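Local coordinates for MSHA biogenesis protein MshE (Vibrio cholerae, PDB 5HTL) that binds the second messenger cyclic di-GMP through its MshEN domain and probably takes part in biogenesis of the MSHA pilus, at residues Q60-P65 and D108-F113; P65-S70 and L93-S98; E116-Q121 and F127-A132. One frame throughout, in Å; residues are numbered along the deposited sequence.

Interaction 1. Residues Q60-P65 and D108-F113; sequences QQLSLP and DPADLF. With C2E (9,9'-[(2R,3R,3aS,5S,7aR,9R,10R,10aS,12S,14aR)-3,5,10,12-tetrahydroxy-5,12-dioxidooctahydro-2H,7H-difuro[3,2-d:3',2'-j][1,3,7,9,2,8]tetraoxadiphosphacyclododecine-2,9-diyl]bis(2-amino-1,9-dihydro-6H-purin-6-one)), chain C.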
loop_
_atom_site.group_PDB
_atom_site.type_symbol
_atom_site.label_atom_id
_atom_site.label_comp_id
_atom_site.label_asym_id
_atom_site.label_seq_id
_atom_site.Cartn_x
_atom_site.Cartn_y
_atom_site.Cartn_z
ATOM N N GLN A 60 4.482 8.434 -1.999
ATOM C CA GLN A 60 3.361 8.817 -2.849
ATOM C C GLN A 60 3.198 7.853 -4.033
ATOM O O GLN A 60 2.094 7.391 -4.327
ATOM C CB GLN A 60 3.543 10.254 -3.344
ATOM C CG GLN A 60 2.432 10.731 -4.255
ATOM C CD GLN A 60 2.508 12.219 -4.539
ATOM O OE1 GLN A 60 3.263 12.947 -3.895
ATOM N NE2 GLN A 60 1.717 12.680 -5.500
ATOM N N GLN A 61 4.303 7.553 -4.706
ATOM C CA GLN A 61 4.282 6.625 -5.836
ATOM C C GLN A 61 3.676 5.267 -5.496
ATOM O O GLN A 61 2.887 4.704 -6.268
ATOM C CB GLN A 61 5.699 6.415 -6.360
ATOM C CG GLN A 61 5.737 5.508 -7.579
ATOM C CD GLN A 61 7.130 5.078 -7.971
ATOM O OE1 GLN A 61 7.925 4.659 -7.125
ATOM N NE2 GLN A 61 7.434 5.170 -9.264
ATOM N N LEU A 62 4.071 4.722 -4.346
ATOM C CA LEU A 62 3.653 3.394 -3.927
ATOM C C LEU A 62 2.364 3.373 -3.105
ATOM O O LEU A 62 1.926 2.305 -2.665
ATOM C CB LEU A 62 4.787 2.738 -3.144
ATOM C CG LEU A 62 6.108 2.643 -3.916
ATOM C CD1 LEU A 62 7.199 2.049 -3.016
ATOM C CD2 LEU A 62 5.907 1.824 -5.203
ATOM N N SER A 63 1.790 4.559 -2.907
ATOM C CA SER A 63 0.546 4.743 -2.145
ATOM C C SER A 63 0.641 4.162 -0.735
ATOM O O SER A 63 -0.147 3.305 -0.335
ATOM C CB SER A 63 -0.645 4.140 -2.891
ATOM O OG SER A 63 -1.850 4.697 -2.420
ATOM N N LEU A 64 1.649 4.605 0.006
ATOM C CA LEU A 64 1.829 4.137 1.372
ATOM C C LEU A 64 2.302 5.295 2.219
ATOM O O LEU A 64 2.747 6.314 1.691
ATOM C CB LEU A 64 2.762 2.929 1.435
ATOM C CG LEU A 64 4.124 3.027 0.772
ATOM C CD1 LEU A 64 5.114 3.842 1.610
ATOM C CD2 LEU A 64 4.693 1.627 0.457
ATOM N N PRO A 65 2.184 5.163 3.541
ATOM C CA PRO A 65 2.620 6.285 4.366
ATOM C C PRO A 65 4.085 6.222 4.775
ATOM O O PRO A 65 4.662 5.136 4.917
ATOM C CB PRO A 65 1.753 6.152 5.618
ATOM C CG PRO A 65 1.437 4.729 5.708
ATOM C CD PRO A 65 1.418 4.170 4.310
ATOM N N ASP A 108 13.087 0.231 1.860
ATOM C CA ASP A 108 12.831 0.200 0.422
ATOM C C ASP A 108 11.685 -0.742 0.055
ATOM O O ASP A 108 11.906 -1.879 -0.334
ATOM C CB ASP A 108 14.105 -0.169 -0.344
ATOM C CG ASP A 108 13.940 -0.049 -1.843
ATOM O OD1 ASP A 108 12.874 0.416 -2.288
ATOM O OD2 ASP A 108 14.888 -0.425 -2.567
ATOM N N PRO A 109 10.441 -0.265 0.168
ATOM C CA PRO A 109 9.305 -1.120 -0.193
ATOM C C PRO A 109 9.215 -1.382 -1.706
ATOM O O PRO A 109 8.462 -2.260 -2.114
ATOM C CB PRO A 109 8.087 -0.326 0.311
ATOM C CG PRO A 109 8.580 1.060 0.516
ATOM C CD PRO A 109 10.024 0.966 0.853
ATOM N N ALA A 110 9.991 -0.653 -2.504
ATOM C CA ALA A 110 10.091 -0.895 -3.947
ATOM C C ALA A 110 11.051 -2.039 -4.283
ATOM O O ALA A 110 11.176 -2.434 -5.444
ATOM C CB ALA A 110 10.513 0.375 -4.665
ATOM N N ASP A 111 11.725 -2.574 -3.268
ATOM C CA ASP A 111 12.692 -3.654 -3.464
ATOM C C ASP A 111 11.960 -4.990 -3.551
ATOM O O ASP A 111 11.682 -5.641 -2.534
ATOM C CB ASP A 111 13.705 -3.654 -2.311
ATOM C CG ASP A 111 14.825 -4.686 -2.481
ATOM O OD1 ASP A 111 15.791 -4.657 -1.678
ATOM O OD2 ASP A 111 14.758 -5.538 -3.391
ATOM N N LEU A 112 11.662 -5.403 -4.778
ATOM C CA LEU A 112 10.870 -6.606 -4.999
ATOM C C LEU A 112 11.645 -7.881 -4.707
ATOM O O LEU A 112 11.063 -8.900 -4.343
ATOM C CB LEU A 112 10.328 -6.621 -6.427
ATOM C CG LEU A 112 9.372 -5.468 -6.746
ATOM C CD1 LEU A 112 8.787 -5.609 -8.144
ATOM C CD2 LEU A 112 8.269 -5.405 -5.701
ATOM N N PHE A 113 12.960 -7.822 -4.866
ATOM C CA PHE A 113 13.823 -8.930 -4.481
ATOM C C PHE A 113 13.688 -9.159 -2.969
ATOM O O PHE A 113 13.485 -10.286 -2.518
ATOM C CB PHE A 113 15.269 -8.612 -4.871
ATOM C CG PHE A 113 16.188 -9.799 -4.833
ATOM C CD1 PHE A 113 16.090 -10.800 -5.788
ATOM C CD2 PHE A 113 17.160 -9.900 -3.856
ATOM C CE1 PHE A 113 16.937 -11.887 -5.760
ATOM C CE2 PHE A 113 18.012 -10.995 -3.819
ATOM C CZ PHE A 113 17.899 -11.980 -4.779
HETATM P P1 C2E C . 9.514 3.180 -11.750
HETATM O O2P C2E C . 9.380 4.579 -11.198
HETATM O O1P C2E C . 8.209 2.647 -12.303
HETATM O "O5'" C2E C . 10.631 3.205 -12.868
HETATM C "C5'" C2E C . 11.160 2.087 -13.525
HETATM C "C4'" C2E C . 12.352 2.359 -14.320
HETATM O "O4'" C2E C . 12.070 3.256 -15.350
HETATM C "C3'" C2E C . 13.436 3.007 -13.502
HETATM O "O3'" C2E C . 14.319 2.028 -13.008
HETATM C "C2'" C2E C . 14.016 3.935 -14.367
HETATM O "O2'" C2E C . 15.164 3.358 -15.025
HETATM C "C1'" C2E C . 12.980 4.317 -15.358
HETATM N N9 C2E C . 12.277 5.494 -14.951
HETATM C C8 C2E C . 11.750 5.999 -13.839
HETATM N N7 C2E C . 11.184 7.162 -14.184
HETATM C C5 C2E C . 11.362 7.370 -15.523
HETATM C C6 C2E C . 10.961 8.414 -16.364
HETATM O O6 C2E C . 10.276 9.468 -15.876
HETATM N N1 C2E C . 11.277 8.362 -17.664
HETATM C C2 C2E C . 11.954 7.315 -18.144
HETATM N N2 C2E C . 12.261 7.319 -19.541
HETATM N N3 C2E C . 12.360 6.281 -17.376
HETATM C C4 C2E C . 12.081 6.276 -16.053
HETATM P P11 C2E C . 14.963 2.159 -11.558
HETATM O O21 C2E C . 16.021 1.086 -11.360
HETATM O O11 C2E C . 15.629 3.502 -11.482
HETATM O O5A C2E C . 13.873 2.158 -10.441
HETATM C C5A C2E C . 13.035 1.036 -10.214
HETATM C C4A C2E C . 11.866 1.275 -9.407
HETATM O O4A C2E C . 12.262 1.570 -8.023
HETATM C C3A C2E C . 11.100 2.467 -9.833
HETATM O O3A C2E C . 9.971 2.164 -10.627
HETATM C C2A C2E C . 10.696 3.151 -8.588
HETATM O O2A C2E C . 9.487 2.732 -8.094
HETATM C C1A C2E C . 11.742 2.805 -7.591
HETATM N N91 C2E C . 12.888 3.694 -7.450
HETATM C C81 C2E C . 13.447 4.510 -8.366
HETATM N N71 C2E C . 14.516 5.124 -7.829
HETATM C C51 C2E C . 14.652 4.690 -6.552
HETATM C C61 C2E C . 15.544 4.939 -5.504
HETATM O O61 C2E C . 16.609 5.813 -5.638
HETATM N N11 C2E C . 15.373 4.317 -4.338
HETATM C C21 C2E C . 14.371 3.463 -4.157
HETATM N N21 C2E C . 14.277 2.864 -2.886
HETATM N N31 C2E C . 13.493 3.180 -5.127
HETATM C C41 C2E C . 13.623 3.785 -6.326
#
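In the wall of the cyclic di-GMP pocket, L62 and L64, which flank the S63 turn after helix 51-62, pack against the P109-A110 turn that leads into helix 112-121. L62 CD1 lies 3.9 Å from P109 CG and 4.1 Å from A110 CB, a methyl fitted between ring and small side chain. L62 also packs on L112 of the second subunit. Two residues on, L64 sends CD2 across the same proline, 3.9 Å from P109 CB. S63 separates the two leucines and ends the helix in a Schellman motif, its positive phi turning the chain so that L64 still faces P109. The other side is a type I turn, D108 to D111, whose second position suits the fixed phi of proline. Both segments also bind the ligand. Q61 has CG anti to the backbone N (chi1 -177°) and an extended chain, and it uses both amide atoms at once, which settles the flip of the amide: OE1 accepts from the O2A hydroxyl at 2.7 Å, and NE2 gives to phosphate oxygen O2P at 2.8 Å (143°). The carboxylate of D108 takes the guanine amine, OD1 to N21 2.9 Å (152°).

Interaction 2. Residues P65-S70 and L93-S98; sequences PVIDLS and LVIGRS. With C2E (9,9'-[(2R,3R,3aS,5S,7aR,9R,10R,10aS,12S,14aR)-3,5,10,12-tetrahydroxy-5,12-dioxidooctahydro-2H,7H-difuro[3,2-d:3',2'-j][1,3,7,9,2,8]tetraoxadiphosphacyclododecine-2,9-diyl]bis(2-amino-1,9-dihydro-6H-purin-6-one)), chain D.
No flat group joins I67 and L69 to L93 and I95, which meet purely through branched aliphatic chains; the flat group beside them is the carboxylate of D68, whose OD1 is met on its syn side by S70 OG, 25° out of the carboxylate plane. That bond is short, 2.6 Å from S70 OG to D68 OD1, and a weak one of 3.1 Å comes to the same OD1 from S70 N (135°), closing an Asx turn. Q136 of helix 134-144 adds a third donor to OD1 while its own amide oxygen accepts from L69 N, so the loop's bend is pinned by polar groups just where its apolar side chains turn inward.

Between loop and strand, I67 and I95 meet end on, CD1 to CD1 at 3.8 Å. Each holds CG1 between its backbone N and carbonyl carbon (chi1 61° in I67), which aims the long branch at the partner. The forked end of leucine lets L69 touch two strand residues at once: its CD2 meets L93 CD2 at 4.0 Å, and its CD1 meets I95 CG2 at 4.1 Å. L93 and I95 alternate with V94 along strand 92-98, one of the two outermost strands of the mixed sheet within this chain, so they project from one face, and at I95 and G96 a classic beta bulge opposite R103 interrupts the regular pairing. P65 and I67 bond by their backbones to I131 of the other outermost strand. L137 of helix 134-144 reaches both L69 and L93. At the start of the loop, P65 borders a cyclic di-GMP also held by the second subunit: P65 CB is 3.4 Å from ligand O2A, and P65 CD is 3.4 Å from phosphate oxygen O1P.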
loop_
_atom_site.group_PDB
_atom_site.type_symbol
_atom_site.label_atom_id
_atom_site.label_comp_id
_atom_site.label_asym_id
_atom_site.label_seq_id
_atom_site.Cartn_x
_atom_site.Cartn_y
_atom_site.Cartn_z
ATOM N N PRO A 65 2.184 5.163 3.541
ATOM C CA PRO A 65 2.620 6.285 4.366
ATOM C C PRO A 65 4.085 6.222 4.775
ATOM O O PRO A 65 4.662 5.136 4.917
ATOM C CB PRO A 65 1.753 6.152 5.618
ATOM C CG PRO A 65 1.437 4.729 5.708
ATOM C CD PRO A 65 1.418 4.170 4.310
ATOM N N VAL A 66 4.665 7.395 4.999
ATOM C CA VAL A 66 5.936 7.529 5.692
ATOM C C VAL A 66 5.648 7.524 7.188
ATOM O O VAL A 66 4.719 8.201 7.643
ATOM C CB VAL A 66 6.615 8.869 5.346
ATOM C CG1 VAL A 66 7.922 9.014 6.092
ATOM C CG2 VAL A 66 6.830 8.997 3.852
ATOM N N ILE A 67 6.412 6.759 7.958
ATOM C CA ILE A 67 6.290 6.846 9.411
ATOM C C ILE A 67 7.548 7.415 10.036
ATOM O O ILE A 67 8.642 7.313 9.471
ATOM C CB ILE A 67 5.955 5.480 10.078
ATOM C CG1 ILE A 67 7.046 4.437 9.815
ATOM C CG2 ILE A 67 4.584 4.999 9.604
ATOM C CD1 ILE A 67 6.982 3.257 10.768
ATOM N N ASP A 68 7.367 8.037 11.194
ATOM C CA ASP A 68 8.492 8.412 12.034
ATOM C C ASP A 68 8.710 7.268 13.009
ATOM O O ASP A 68 8.091 7.215 14.075
ATOM C CB ASP A 68 8.185 9.702 12.791
ATOM C CG ASP A 68 9.330 10.148 13.673
ATOM O OD1 ASP A 68 10.345 9.419 13.782
ATOM O OD2 ASP A 68 9.206 11.236 14.277
ATOM N N LEU A 69 9.600 6.357 12.649
ATOM C CA LEU A 69 9.798 5.151 13.427
ATOM C C LEU A 69 10.434 5.431 14.804
ATOM O O LEU A 69 10.341 4.613 15.713
ATOM C CB LEU A 69 10.609 4.157 12.597
ATOM C CG LEU A 69 10.805 2.754 13.142
ATOM C CD1 LEU A 69 9.477 2.103 13.533
ATOM C CD2 LEU A 69 11.540 1.919 12.099
ATOM N N SER A 70 11.036 6.605 14.962
ATOM C CA SER A 70 11.622 6.988 16.248
ATOM C C SER A 70 10.546 7.283 17.292
ATOM O O SER A 70 10.814 7.314 18.495
ATOM C CB SER A 70 12.521 8.213 16.090
ATOM O OG SER A 70 11.759 9.403 15.991
ATOM N N LEU A 93 11.133 -4.223 9.345
ATOM C CA LEU A 93 10.791 -4.401 10.754
ATOM C C LEU A 93 9.297 -4.615 10.902
ATOM O O LEU A 93 8.500 -3.798 10.446
ATOM C CB LEU A 93 11.190 -3.155 11.551
ATOM C CG LEU A 93 10.943 -3.164 13.067
ATOM C CD1 LEU A 93 11.909 -4.136 13.711
ATOM C CD2 LEU A 93 11.123 -1.782 13.682
ATOM N N VAL A 94 8.912 -5.711 11.546
ATOM C CA VAL A 94 7.512 -5.959 11.861
ATOM C C VAL A 94 7.112 -5.107 13.059
ATOM O O VAL A 94 7.665 -5.264 14.152
ATOM C CB VAL A 94 7.269 -7.433 12.223
ATOM C CG1 VAL A 94 5.783 -7.672 12.461
ATOM C CG2 VAL A 94 7.795 -8.338 11.125
ATOM N N ILE A 95 6.192 -4.169 12.840
ATOM C CA ILE A 95 5.797 -3.228 13.891
ATOM C C ILE A 95 4.370 -3.430 14.378
ATOM O O ILE A 95 3.950 -2.814 15.353
ATOM C CB ILE A 95 5.993 -1.748 13.460
ATOM C CG1 ILE A 95 5.088 -1.391 12.280
ATOM C CG2 ILE A 95 7.466 -1.473 13.136
ATOM C CD1 ILE A 95 5.081 0.115 11.920
ATOM N N GLY A 96 3.629 -4.294 13.704
ATOM C CA GLY A 96 2.275 -4.589 14.130
ATOM C C GLY A 96 1.863 -5.976 13.707
ATOM O O GLY A 96 2.279 -6.453 12.647
ATOM N N ARG A 97 1.061 -6.629 14.542
ATOM C CA ARG A 97 0.414 -7.868 14.150
ATOM C C ARG A 97 -1.027 -7.866 14.626
ATOM O O ARG A 97 -1.304 -7.529 15.772
ATOM C CB ARG A 97 1.127 -9.082 14.737
ATOM C CG ARG A 97 0.663 -10.382 14.101
ATOM C CD ARG A 97 0.229 -11.411 15.105
ATOM N NE ARG A 97 1.131 -11.486 16.248
ATOM C CZ ARG A 97 1.126 -12.477 17.131
ATOM N NH1 ARG A 97 0.276 -13.483 16.989
ATOM N NH2 ARG A 97 1.978 -12.466 18.146
ATOM N N SER A 98 -1.937 -8.247 13.743
ATOM C CA SER A 98 -3.337 -8.373 14.113
ATOM C C SER A 98 -3.955 -9.453 13.247
ATOM O O SER A 98 -4.037 -9.294 12.033
ATOM C CB SER A 98 -4.051 -7.047 13.872
ATOM O OG SER A 98 -5.313 -7.030 14.516
HETATM P P1 C2E D . -2.519 5.340 3.105
HETATM O O2P C2E D . -3.252 6.117 4.187
HETATM O O1P C2E D . -1.886 4.027 3.508
HETATM O "O5'" C2E D . -3.573 5.014 1.980
HETATM C "C5'" C2E D . -3.246 4.388 0.760
HETATM C "C4'" C2E D . -4.299 4.464 -0.256
HETATM O "O4'" C2E D . -5.415 3.707 0.110
HETATM C "C3'" C2E D . -4.813 5.869 -0.445
HETATM O "O3'" C2E D . -4.133 6.486 -1.529
HETATM C "C2'" C2E D . -6.192 5.712 -0.640
HETATM O "O2'" C2E D . -6.514 5.564 -2.043
HETATM C "C1'" C2E D . -6.593 4.491 0.118
HETATM N N9 C2E D . -6.916 4.771 1.496
HETATM C C8 C2E D . -6.608 5.710 2.406
HETATM N N7 C2E D . -7.191 5.323 3.547
HETATM C C5 C2E D . -7.828 4.131 3.372
HETATM C C6 C2E D . -8.557 3.317 4.250
HETATM O O6 C2E D . -8.729 3.604 5.569
HETATM N N1 C2E D . -9.075 2.181 3.767
HETATM C C2 C2E D . -8.893 1.845 2.481
HETATM N N2 C2E D . -9.485 0.632 2.047
HETATM N N3 C2E D . -8.206 2.586 1.596
HETATM C C4 C2E D . -7.655 3.751 2.013
HETATM P P11 C2E D . -3.835 8.052 -1.548
HETATM O O21 C2E D . -3.334 8.457 -2.925
HETATM O O11 C2E D . -5.095 8.732 -1.145
HETATM O O5A C2E D . -2.789 8.380 -0.419
HETATM C C5A C2E D . -1.498 7.799 -0.352
HETATM C C4A C2E D . -0.836 7.982 0.909
HETATM O O4A C2E D . -0.608 9.408 1.105
HETATM C C3A C2E D . -1.659 7.560 2.068
HETATM O O3A C2E D . -1.364 6.243 2.469
HETATM C C2A C2E D . -1.388 8.560 3.108
HETATM O O2A C2E D . -0.283 8.221 3.855
HETATM C C1A C2E D . -1.123 9.816 2.351
HETATM N N91 C2E D . -2.244 10.725 2.095
HETATM C C81 C2E D . -3.510 10.426 1.759
HETATM N N71 C2E D . -4.198 11.561 1.585
HETATM C C51 C2E D . -3.358 12.605 1.813
HETATM C C61 C2E D . -3.472 13.998 1.779
HETATM O O61 C2E D . -4.667 14.622 1.466
HETATM N N11 C2E D . -2.399 14.739 2.065
HETATM C C21 C2E D . -1.226 14.174 2.362
HETATM N N21 C2E D . -0.136 15.017 2.654
HETATM N N31 C2E D . -1.060 12.851 2.403
HETATM C C41 C2E D . -2.117 12.060 2.127
#

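Interaction 3. Residues E116-Q121 and F127-A132; sequences EALLNQ and FEFVIA
Aliphatic-to-aromatic packing carries the touch of L118 and L119, on helix 112-121, with F127 and F129 of strand 126-131. L119 lays CD2 3.5 Å from F127 CE1, with its CG 3.7 Å from the same atom, approaching the ring obliquely. CG anti to the backbone N (chi1 -159°) carries L118 CD2 to the edge of the F129 ring, 3.8 Å from CE1 and near its plane. L119 thus serves F127, while L118 reaches F129 and also borders F127. Residues 127 and 129, two apart on a strand, turn to the same side, and phenylalanine is long enough to span from sheet to helix.

Backbone-to-ring contact comes next. F127 CZ is 3.9 Å from L118 O, met obliquely, and 3.9 Å from L119 CA, which lies at the ring edge in plane. Between the aromatics themselves, F127 CB sits 3.8 Å above one face of F129, offset toward its rim.

The intervening E128 points to the other side, where it forms a salt bridge with R103. Helix and strand segments run at 143° to each other with axes 11.7 Å apart at closest, the layering of helix on sheet expected of a beta-alpha-beta crossover, here strand 101-106, helix 112-121 and strand 126-131.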
loop_
_atom_site.group_PDB
_atom_site.type_symbol
_atom_site.label_atom_id
_atom_site.label_comp_id
_atom_site.label_asym_id
_atom_site.label_seq_id
_atom_site.Cartn_x
_atom_site.Cartn_y
_atom_site.Cartn_z
ATOM N N GLU A 116 10.075 -10.493 -2.062
ATOM C CA GLU A 116 9.934 -11.923 -2.304
ATOM C C GLU A 116 10.502 -12.702 -1.128
ATOM O O GLU A 116 9.916 -13.677 -0.664
ATOM C CB GLU A 116 10.648 -12.316 -3.596
ATOM C CG GLU A 116 10.351 -13.742 -4.064
ATOM C CD GLU A 116 9.076 -13.834 -4.885
ATOM O OE1 GLU A 116 8.899 -14.844 -5.599
ATOM O OE2 GLU A 116 8.252 -12.897 -4.822
ATOM N N ALA A 117 11.657 -12.259 -0.647
ATOM C CA ALA A 117 12.295 -12.858 0.510
ATOM C C ALA A 117 11.421 -12.768 1.752
ATOM O O ALA A 117 11.238 -13.748 2.477
ATOM C CB ALA A 117 13.626 -12.190 0.760
ATOM N N LEU A 118 10.882 -11.581 1.996
ATOM C CA LEU A 118 10.017 -11.355 3.147
ATOM C C LEU A 118 8.804 -12.287 3.108
ATOM O O LEU A 118 8.430 -12.876 4.126
ATOM C CB LEU A 118 9.555 -9.895 3.156
ATOM C CG LEU A 118 9.064 -9.289 4.462
ATOM C CD1 LEU A 118 10.122 -9.394 5.525
ATOM C CD2 LEU A 118 8.725 -7.827 4.189
ATOM N N LEU A 119 8.205 -12.424 1.928
ATOM C CA LEU A 119 7.047 -13.292 1.723
ATOM C C LEU A 119 7.329 -14.750 2.063
ATOM O O LEU A 119 6.509 -15.426 2.682
ATOM C CB LEU A 119 6.581 -13.208 0.271
ATOM C CG LEU A 119 5.688 -12.034 -0.125
ATOM C CD1 LEU A 119 5.787 -11.764 -1.620
ATOM C CD2 LEU A 119 4.257 -12.355 0.268
ATOM N N ASN A 120 8.482 -15.245 1.637
ATOM C CA ASN A 120 8.808 -16.636 1.908
ATOM C C ASN A 120 9.215 -16.849 3.362
ATOM O O ASN A 120 9.107 -17.958 3.888
ATOM C CB ASN A 120 9.887 -17.127 0.943
ATOM C CG ASN A 120 9.419 -17.135 -0.497
ATOM O OD1 ASN A 120 8.217 -17.041 -0.774
ATOM N ND2 ASN A 120 10.360 -17.238 -1.423
ATOM N N GLN A 121 9.658 -15.778 4.015
ATOM C CA GLN A 121 10.135 -15.828 5.394
ATOM C C GLN A 121 9.002 -15.698 6.416
ATOM O O GLN A 121 9.101 -16.211 7.529
ATOM C CB GLN A 121 11.173 -14.729 5.627
ATOM C CG GLN A 121 11.796 -14.715 7.017
ATOM C CD GLN A 121 12.603 -15.967 7.332
ATOM O OE1 GLN A 121 13.290 -16.512 6.468
ATOM N NE2 GLN A 121 12.518 -16.428 8.575
ATOM N N PHE A 127 0.733 -8.684 4.454
ATOM C CA PHE A 127 1.482 -7.497 4.870
ATOM C C PHE A 127 0.809 -6.171 4.524
ATOM O O PHE A 127 0.189 -6.021 3.474
ATOM C CB PHE A 127 2.882 -7.471 4.239
ATOM C CG PHE A 127 3.593 -8.793 4.246
ATOM C CD1 PHE A 127 4.273 -9.222 3.113
ATOM C CD2 PHE A 127 3.611 -9.590 5.375
ATOM C CE1 PHE A 127 4.940 -10.434 3.103
ATOM C CE2 PHE A 127 4.270 -10.808 5.372
ATOM C CZ PHE A 127 4.938 -11.227 4.234
ATOM N N GLU A 128 0.962 -5.203 5.420
ATOM C CA GLU A 128 0.739 -3.809 5.085
ATOM C C GLU A 128 2.101 -3.138 5.177
ATOM O O GLU A 128 2.772 -3.275 6.195
ATOM C CB GLU A 128 -0.217 -3.155 6.085
ATOM C CG GLU A 128 -1.600 -3.777 6.171
ATOM C CD GLU A 128 -2.466 -3.087 7.210
ATOM O OE1 GLU A 128 -3.379 -3.739 7.755
ATOM O OE2 GLU A 128 -2.220 -1.894 7.489
ATOM N N PHE A 129 2.499 -2.414 4.131
ATOM C CA PHE A 129 3.825 -1.788 4.096
ATOM C C PHE A 129 3.789 -0.303 4.404
ATOM O O PHE A 129 2.876 0.415 3.993
ATOM C CB PHE A 129 4.508 -1.982 2.736
ATOM C CG PHE A 129 4.820 -3.413 2.405
ATOM C CD1 PHE A 129 5.765 -4.118 3.130
ATOM C CD2 PHE A 129 4.175 -4.047 1.354
ATOM C CE1 PHE A 129 6.060 -5.444 2.814
ATOM C CE2 PHE A 129 4.461 -5.363 1.037
ATOM C CZ PHE A 129 5.402 -6.059 1.768
ATOM N N VAL A 130 4.804 0.154 5.123
ATOM C CA VAL A 130 5.039 1.570 5.341
ATOM C C VAL A 130 6.527 1.816 5.133
ATOM O O VAL A 130 7.333 0.890 5.193
ATOM C CB VAL A 130 4.583 2.032 6.748
ATOM C CG1 VAL A 130 3.105 1.690 6.990
ATOM C CG2 VAL A 130 5.438 1.421 7.834
ATOM N N ILE A 131 6.891 3.050 4.836
ATOM C CA ILE A 131 8.289 3.391 4.607
ATOM C C ILE A 131 8.856 4.200 5.785
ATOM O O ILE A 131 8.157 5.032 6.387
ATOM C CB ILE A 131 8.472 4.120 3.236
ATOM C CG1 ILE A 131 9.953 4.236 2.863
ATOM C CG2 ILE A 131 7.808 5.485 3.232
ATOM C CD1 ILE A 131 10.186 4.732 1.440
ATOM N N ALA A 132 10.111 3.934 6.129
ATOM C CA ALA A 132 10.805 4.722 7.139
ATOM C C ALA A 132 12.230 4.956 6.662
ATOM O O ALA A 132 12.747 4.183 5.859
ATOM C CB ALA A 132 10.794 3.985 8.476
#

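Overall arrangement
Interactions 1 and 2 are buried contacts, whereas interaction 3, within the beta-alpha-beta unit, is only partly buried. Interaction 1 lies nearest the chain's centre, its own centre about 5 Å away, and mixes leucine-proline packing with polar ligand contacts; interaction 2 is wholly aliphatic across its segments, and interaction 3 uses phenylalanine rings. Interaction 2 is nested within the loop closed by interaction 1, and the two share P65. Both meet strand 126-131 of interaction 3 at I131, through probable hydrogen bonds P65 O to I131 N (3.1 Å) and I67 N to I131 O (2.9 Å). Interactions 1 and 3 also share helix 112-121. All three touch the second subunit.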